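Local coordinates for protein ribonucleoside-diphosphate reductase (Sulfolobus acidocaldarius DSM 639, PDB 6QRZ) that is an R2-like ligand-binding oxidase of the ferritin-like superfamily, with a manganese/iron cofactor that probably carries out its redox chemistry, at residues Tyr237-Tyr251 against Val298-Lys311. Numbering follows the deposited sequence.
Sequences YLITRLIVENGESIY and VIERALKMTPEQVK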
loop_
_atom_site.group_PDB
_atom_site.type_symbol
_atom_site.label_atom_id
_atom_site.label_comp_id
_atom_site.label_asym_id
_atom_site.label_seq_id
_atom_site.Cartn_x
_atom_site.Cartn_y
_atom_site.Cartn_z
ATOM N N TYR A 237 -11.577 -10.138 -11.134
ATOM C CA TYR A 237 -12.770 -9.853 -10.345
ATOM C C TYR A 237 -13.266 -8.431 -10.575
ATOM O O TYR A 237 -14.477 -8.191 -10.640
ATOM C CB TYR A 237 -12.480 -10.088 -8.864
ATOM C CG TYR A 237 -13.580 -9.623 -7.939
ATOM C CD1 TYR A 237 -14.718 -10.392 -7.741
ATOM C CD2 TYR A 237 -13.479 -8.416 -7.260
ATOM C CE1 TYR A 237 -15.726 -9.972 -6.897
ATOM C CE2 TYR A 237 -14.482 -7.986 -6.412
ATOM C CZ TYR A 237 -15.603 -8.768 -6.234
ATOM O OH TYR A 237 -16.605 -8.347 -5.391
ATOM N N LEU A 238 -12.344 -7.474 -10.704
ATOM C CA LEU A 238 -12.744 -6.083 -10.896
ATOM C C LEU A 238 -13.391 -5.884 -12.260
ATOM O O LEU A 238 -14.440 -5.238 -12.372
ATOM C CB LEU A 238 -11.532 -5.162 -10.730
ATOM C CG LEU A 238 -11.762 -3.710 -10.288
ATOM C CD1 LEU A 238 -10.450 -3.081 -9.847
ATOM C CD2 LEU A 238 -12.405 -2.863 -11.381
ATOM N N ILE A 239 -12.782 -6.433 -13.314
ATOM C CA ILE A 239 -13.319 -6.228 -14.654
ATOM C C ILE A 239 -14.616 -7.010 -14.838
ATOM O O ILE A 239 -15.563 -6.520 -15.463
ATOM C CB ILE A 239 -12.264 -6.587 -15.720
ATOM C CG1 ILE A 239 -12.771 -6.237 -17.121
ATOM C CG2 ILE A 239 -11.871 -8.051 -15.640
ATOM C CD1 ILE A 239 -12.959 -4.754 -17.347
ATOM N N THR A 240 -14.695 -8.221 -14.277
ATOM C CA THR A 240 -15.941 -8.978 -14.348
ATOM C C THR A 240 -17.050 -8.304 -13.553
ATOM O O THR A 240 -18.223 -8.395 -13.930
ATOM C CB THR A 240 -15.734 -10.410 -13.849
ATOM O OG1 THR A 240 -15.188 -10.385 -12.525
ATOM C CG2 THR A 240 -14.794 -11.174 -14.774
ATOM N N ARG A 241 -16.702 -7.626 -12.456
ATOM C CA ARG A 241 -17.701 -6.876 -11.704
ATOM C C ARG A 241 -18.268 -5.728 -12.528
ATOM O O ARG A 241 -19.433 -5.354 -12.355
ATOM C CB ARG A 241 -17.095 -6.350 -10.402
ATOM C CG ARG A 241 -18.086 -5.633 -9.498
ATOM C CD ARG A 241 -17.432 -5.179 -8.205
ATOM N NE ARG A 241 -16.385 -4.186 -8.433
ATOM C CZ ARG A 241 -16.598 -2.874 -8.477
ATOM N NH1 ARG A 241 -17.823 -2.393 -8.313
ATOM N NH2 ARG A 241 -15.586 -2.043 -8.687
ATOM N N LEU A 242 -17.465 -5.159 -13.428
ATOM C CA LEU A 242 -17.962 -4.100 -14.298
ATOM C C LEU A 242 -18.763 -4.655 -15.468
ATOM O O LEU A 242 -19.669 -3.979 -15.967
ATOM C CB LEU A 242 -16.797 -3.254 -14.807
ATOM C CG LEU A 242 -15.987 -2.506 -13.748
ATOM C CD1 LEU A 242 -14.767 -1.860 -14.381
ATOM C CD2 LEU A 242 -16.848 -1.464 -13.049
ATOM N N ILE A 243 -18.448 -5.876 -15.919
ATOM C CA ILE A 243 -19.208 -6.517 -16.991
ATOM C C ILE A 243 -20.493 -7.153 -16.482
ATOM O O ILE A 243 -21.302 -7.636 -17.285
ATOM C CB ILE A 243 -18.291 -7.529 -17.716
ATOM C CG1 ILE A 243 -16.990 -6.849 -18.141
ATOM C CG2 ILE A 243 -18.941 -8.087 -18.973
ATOM C CD1 ILE A 243 -16.018 -7.771 -18.844
ATOM N N VAL A 244 -20.724 -7.154 -15.172
ATOM C CA VAL A 244 -22.006 -7.581 -14.629
ATOM C C VAL A 244 -22.835 -6.415 -14.101
ATOM O O VAL A 244 -24.061 -6.556 -13.982
ATOM C CB VAL A 244 -21.833 -8.652 -13.532
ATOM C CG1 VAL A 244 -21.110 -9.871 -14.087
ATOM C CG2 VAL A 244 -21.094 -8.083 -12.336
ATOM N N GLU A 245 -22.217 -5.276 -13.785
ATOM C CA GLU A 245 -22.961 -4.092 -13.375
ATOM C C GLU A 245 -23.333 -3.202 -14.553
ATOM O O GLU A 245 -24.381 -2.545 -14.517
ATOM C CB GLU A 245 -22.151 -3.284 -12.355
ATOM C CG GLU A 245 -21.977 -3.971 -11.006
ATOM C CD GLU A 245 -21.080 -3.190 -10.060
ATOM O OE1 GLU A 245 -20.516 -2.159 -10.485
ATOM O OE2 GLU A 245 -20.937 -3.607 -8.891
ATOM N N ASN A 246 -22.494 -3.169 -15.602
ATOM C CA ASN A 246 -22.764 -2.441 -16.841
ATOM C C ASN A 246 -22.221 -3.295 -17.991
ATOM O O ASN A 246 -21.224 -2.972 -18.631
ATOM C CB ASN A 246 -22.134 -1.046 -16.831
ATOM C CG ASN A 246 -22.840 -0.091 -15.887
ATOM O OD1 ASN A 246 -24.069 -0.068 -15.811
ATOM N ND2 ASN A 246 -22.063 0.706 -15.162
ATOM N N GLY A 247 -22.903 -4.408 -18.266
ATOM C CA GLY A 247 -22.338 -5.414 -19.151
ATOM C C GLY A 247 -22.183 -4.954 -20.589
ATOM O O GLY A 247 -21.185 -5.267 -21.243
ATOM N N GLU A 248 -23.162 -4.207 -21.101
ATOM C CA GLU A 248 -23.171 -3.887 -22.524
ATOM C C GLU A 248 -22.150 -2.816 -22.890
ATOM O O GLU A 248 -21.586 -2.858 -23.989
ATOM C CB GLU A 248 -24.574 -3.450 -22.950
ATOM C CG GLU A 248 -24.776 -3.390 -24.455
ATOM C CD GLU A 248 -26.236 -3.260 -24.839
ATOM O OE1 GLU A 248 -27.097 -3.287 -23.934
ATOM O OE2 GLU A 248 -26.524 -3.132 -26.048
ATOM N N SER A 249 -21.893 -1.861 -21.997
ATOM C CA SER A 249 -20.973 -0.771 -22.304
ATOM C C SER A 249 -19.544 -1.069 -21.867
ATOM O O SER A 249 -18.595 -0.702 -22.569
ATOM C CB SER A 249 -21.456 0.525 -21.646
ATOM O OG SER A 249 -22.756 0.871 -22.092
ATOM N N ILE A 250 -19.371 -1.727 -20.719
ATOM C CA ILE A 250 -18.030 -2.017 -20.219
ATOM C C ILE A 250 -17.310 -2.989 -21.143
ATOM O O ILE A 250 -16.117 -2.827 -21.428
ATOM C CB ILE A 250 -18.102 -2.559 -18.781
ATOM C CG1 ILE A 250 -18.551 -1.459 -17.822
ATOM C CG2 ILE A 250 -16.766 -3.143 -18.359
ATOM C CD1 ILE A 250 -17.735 -0.205 -17.928
ATOM N N TYR A 251 -18.019 -4.011 -21.625
ATOM C CA TYR A 251 -17.381 -5.038 -22.441
ATOM C C TYR A 251 -16.786 -4.450 -23.715
ATOM O O TYR A 251 -15.676 -4.819 -24.116
ATOM C CB TYR A 251 -18.387 -6.139 -22.774
ATOM C CG TYR A 251 -17.861 -7.163 -23.749
ATOM C CD1 TYR A 251 -17.006 -8.173 -23.332
ATOM C CD2 TYR A 251 -18.220 -7.119 -25.089
ATOM C CE1 TYR A 251 -16.522 -9.111 -24.222
ATOM C CE2 TYR A 251 -17.741 -8.050 -25.987
ATOM C CZ TYR A 251 -16.893 -9.045 -25.549
ATOM O OH TYR A 251 -16.416 -9.975 -26.444
ATOM N N VAL A 298 -11.823 -15.228 -20.171
ATOM C CA VAL A 298 -12.274 -14.834 -18.843
ATOM C C VAL A 298 -13.011 -13.501 -18.871
ATOM O O VAL A 298 -13.770 -13.197 -17.943
ATOM C CB VAL A 298 -11.081 -14.792 -17.866
ATOM C CG1 VAL A 298 -10.257 -13.528 -18.069
ATOM C CG2 VAL A 298 -11.560 -14.916 -16.427
ATOM N N ILE A 299 -12.817 -12.696 -19.917
ATOM C CA ILE A 299 -13.582 -11.461 -20.057
ATOM C C ILE A 299 -14.994 -11.757 -20.540
ATOM O O ILE A 299 -15.979 -11.331 -19.927
ATOM C CB ILE A 299 -12.859 -10.481 -20.998
ATOM C CG1 ILE A 299 -11.631 -9.897 -20.306
ATOM C CG2 ILE A 299 -13.799 -9.370 -21.437
ATOM C CD1 ILE A 299 -11.933 -9.325 -18.948
ATOM N N GLU A 300 -15.113 -12.496 -21.646
ATOM C CA GLU A 300 -16.429 -12.875 -22.145
ATOM C C GLU A 300 -17.132 -13.860 -21.222
ATOM O O GLU A 300 -18.353 -14.015 -21.318
ATOM C CB GLU A 300 -16.304 -13.463 -23.552
ATOM C CG GLU A 300 -15.671 -12.511 -24.556
ATOM C CD GLU A 300 -15.589 -13.094 -25.952
ATOM O OE1 GLU A 300 -15.866 -14.302 -26.113
ATOM O OE2 GLU A 300 -15.252 -12.343 -26.892
ATOM N N ARG A 301 -16.389 -14.528 -20.333
ATOM C CA ARG A 301 -17.021 -15.376 -19.329
ATOM C C ARG A 301 -17.932 -14.569 -18.415
ATOM O O ARG A 301 -18.955 -15.079 -17.947
ATOM C CB ARG A 301 -15.953 -16.099 -18.508
ATOM C CG ARG A 301 -16.494 -17.139 -17.541
ATOM C CD ARG A 301 -17.019 -18.355 -18.284
ATOM N NE ARG A 301 -15.961 -19.034 -19.030
ATOM C CZ ARG A 301 -16.166 -20.048 -19.863
ATOM N NH1 ARG A 301 -17.394 -20.506 -20.066
ATOM N NH2 ARG A 301 -15.143 -20.606 -20.497
ATOM N N ALA A 302 -17.583 -13.305 -18.161
ATOM C CA ALA A 302 -18.389 -12.456 -17.295
ATOM C C ALA A 302 -19.730 -12.090 -17.915
ATOM O O ALA A 302 -20.661 -11.740 -17.183
ATOM C CB ALA A 302 -17.623 -11.180 -16.949
ATOM N N LEU A 303 -19.846 -12.155 -19.237
ATOM C CA LEU A 303 -21.090 -11.788 -19.898
ATOM C C LEU A 303 -22.203 -12.768 -19.543
ATOM O O LEU A 303 -21.972 -13.965 -19.349
ATOM C CB LEU A 303 -20.892 -11.741 -21.412
ATOM C CG LEU A 303 -20.136 -10.520 -21.937
ATOM C CD1 LEU A 303 -19.772 -10.700 -23.398
ATOM C CD2 LEU A 303 -20.972 -9.266 -21.749
ATOM N N LYS A 304 -23.423 -12.235 -19.449
ATOM C CA LYS A 304 -24.617 -13.016 -19.129
ATOM C C LYS A 304 -24.493 -13.726 -17.783
ATOM O O LYS A 304 -25.065 -14.801 -17.581
ATOM C CB LYS A 304 -24.941 -14.022 -20.239
ATOM C CG LYS A 304 -25.166 -13.388 -21.604
ATOM C CD LYS A 304 -25.534 -14.429 -22.646
ATOM C CE LYS A 304 -26.821 -15.143 -22.278
ATOM N NZ LYS A 304 -27.200 -16.145 -23.308
ATOM N N MET A 305 -23.748 -13.135 -16.854
ATOM C CA MET A 305 -23.615 -13.655 -15.501
ATOM C C MET A 305 -24.338 -12.742 -14.522
ATOM O O MET A 305 -24.304 -11.515 -14.657
ATOM C CB MET A 305 -22.144 -13.792 -15.096
ATOM C CG MET A 305 -21.493 -15.088 -15.553
ATOM S SD MET A 305 -19.868 -15.349 -14.816
ATOM C CE MET A 305 -19.504 -17.011 -15.381
ATOM N N THR A 306 -24.992 -13.350 -13.539
ATOM C CA THR A 306 -25.729 -12.582 -12.548
ATOM C C THR A 306 -24.755 -11.873 -11.609
ATOM O O THR A 306 -23.757 -12.467 -11.186
ATOM C CB THR A 306 -26.658 -13.500 -11.751
ATOM O OG1 THR A 306 -27.547 -14.180 -12.647
ATOM C CG2 THR A 306 -27.478 -12.705 -10.742
ATOM N N PRO A 307 -25.004 -10.601 -11.280
ATOM C CA PRO A 307 -24.151 -9.920 -10.291
ATOM C C PRO A 307 -24.073 -10.638 -8.956
ATOM O O PRO A 307 -23.104 -10.432 -8.216
ATOM C CB PRO A 307 -24.815 -8.544 -10.148
ATOM C CG PRO A 307 -25.505 -8.329 -11.451
ATOM C CD PRO A 307 -25.980 -9.686 -11.895
ATOM N N GLU A 308 -25.060 -11.473 -8.622
ATOM C CA GLU A 308 -24.997 -12.261 -7.398
ATOM C C GLU A 308 -23.923 -13.339 -7.467
ATOM O O GLU A 308 -23.431 -13.777 -6.421
ATOM C CB GLU A 308 -26.365 -12.889 -7.117
ATOM C CG GLU A 308 -26.511 -13.533 -5.741
ATOM C CD GLU A 308 -26.109 -14.996 -5.728
ATOM O OE1 GLU A 308 -26.108 -15.626 -6.808
ATOM O OE2 GLU A 308 -25.791 -15.517 -4.638
ATOM N N GLN A 309 -23.533 -13.759 -8.670
ATOM C CA GLN A 309 -22.580 -14.850 -8.822
ATOM C C GLN A 309 -21.134 -14.413 -8.613
ATOM O O GLN A 309 -20.268 -15.271 -8.410
ATOM C CB GLN A 309 -22.738 -15.483 -10.207
ATOM C CG GLN A 309 -22.121 -16.865 -10.345
ATOM C CD GLN A 309 -22.376 -17.478 -11.706
ATOM O OE1 GLN A 309 -23.049 -16.886 -12.549
ATOM N NE2 GLN A 309 -21.838 -18.671 -11.927
ATOM N N VAL A 310 -20.851 -13.112 -8.647
ATOM C CA VAL A 310 -19.474 -12.645 -8.519
ATOM C C VAL A 310 -19.365 -11.590 -7.423
ATOM O O VAL A 310 -18.377 -11.554 -6.682
ATOM C CB VAL A 310 -18.945 -12.113 -9.866
ATOM C CG1 VAL A 310 -19.832 -10.995 -10.400
ATOM C CG2 VAL A 310 -17.502 -11.647 -9.733
ATOM N N LYS A 311 -20.380 -10.738 -7.295
ATOM C CA LYS A 311 -20.350 -9.621 -6.357
ATOM C C LYS A 311 -21.200 -9.952 -5.135
ATOM O O LYS A 311 -22.417 -10.133 -5.251
ATOM C CB LYS A 311 -20.847 -8.338 -7.023
ATOM C CG LYS A 311 -21.001 -7.161 -6.070
ATOM C CD LYS A 311 -19.689 -6.831 -5.374
ATOM C CE LYS A 311 -19.858 -5.683 -4.390
ATOM N NZ LYS A 311 -20.844 -5.991 -3.318
#
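Tyr251 and Glu300 make the one hydrogen bond across this contact: Tyr251 OH donates to Glu300 OE2 at 2.7 Å, meeting it from above the carboxylate plane (37° out of it). The same phenol ring takes a CH-pi contact on one face, where Leu303 CD1 stands 3.8 Å from the centroid of the Tyr251 ring and 13° off its normal, while Glu300 meets the ring edge and the hydroxyl.

Most other contacts are between apolar side chains. Ala302 CB sits against Thr240 CG2 (3.6 Å) and Ile243 CB, while Ile243 CG2 meets Leu303 CD2. The Ile299 and Ile239 side chains cross at about a right angle, Ile299 CD1 lying 3.5 Å from Ile239 CG2. Beyond the type II turn Ala302-Met305, Val244 CG2 and Val310 CG1 meet tip to tip at 3.7 Å. With chi1 at 57°, Val310 turns CG1 to Val244 and CG2 to Tyr237 CD1; Val310 O lies at that ring's edge.

Thr240 OG1 hydrogen-bonds to Thr236 O, one turn back. Away from the metal site (Tyr237 side chain about 14 Å from iron), the contact joins the last modelled segment to helices 215-245 and 247-261 of the ferritin-like R2 fold, with Ile239 and Ile299 also touching helix 178-190.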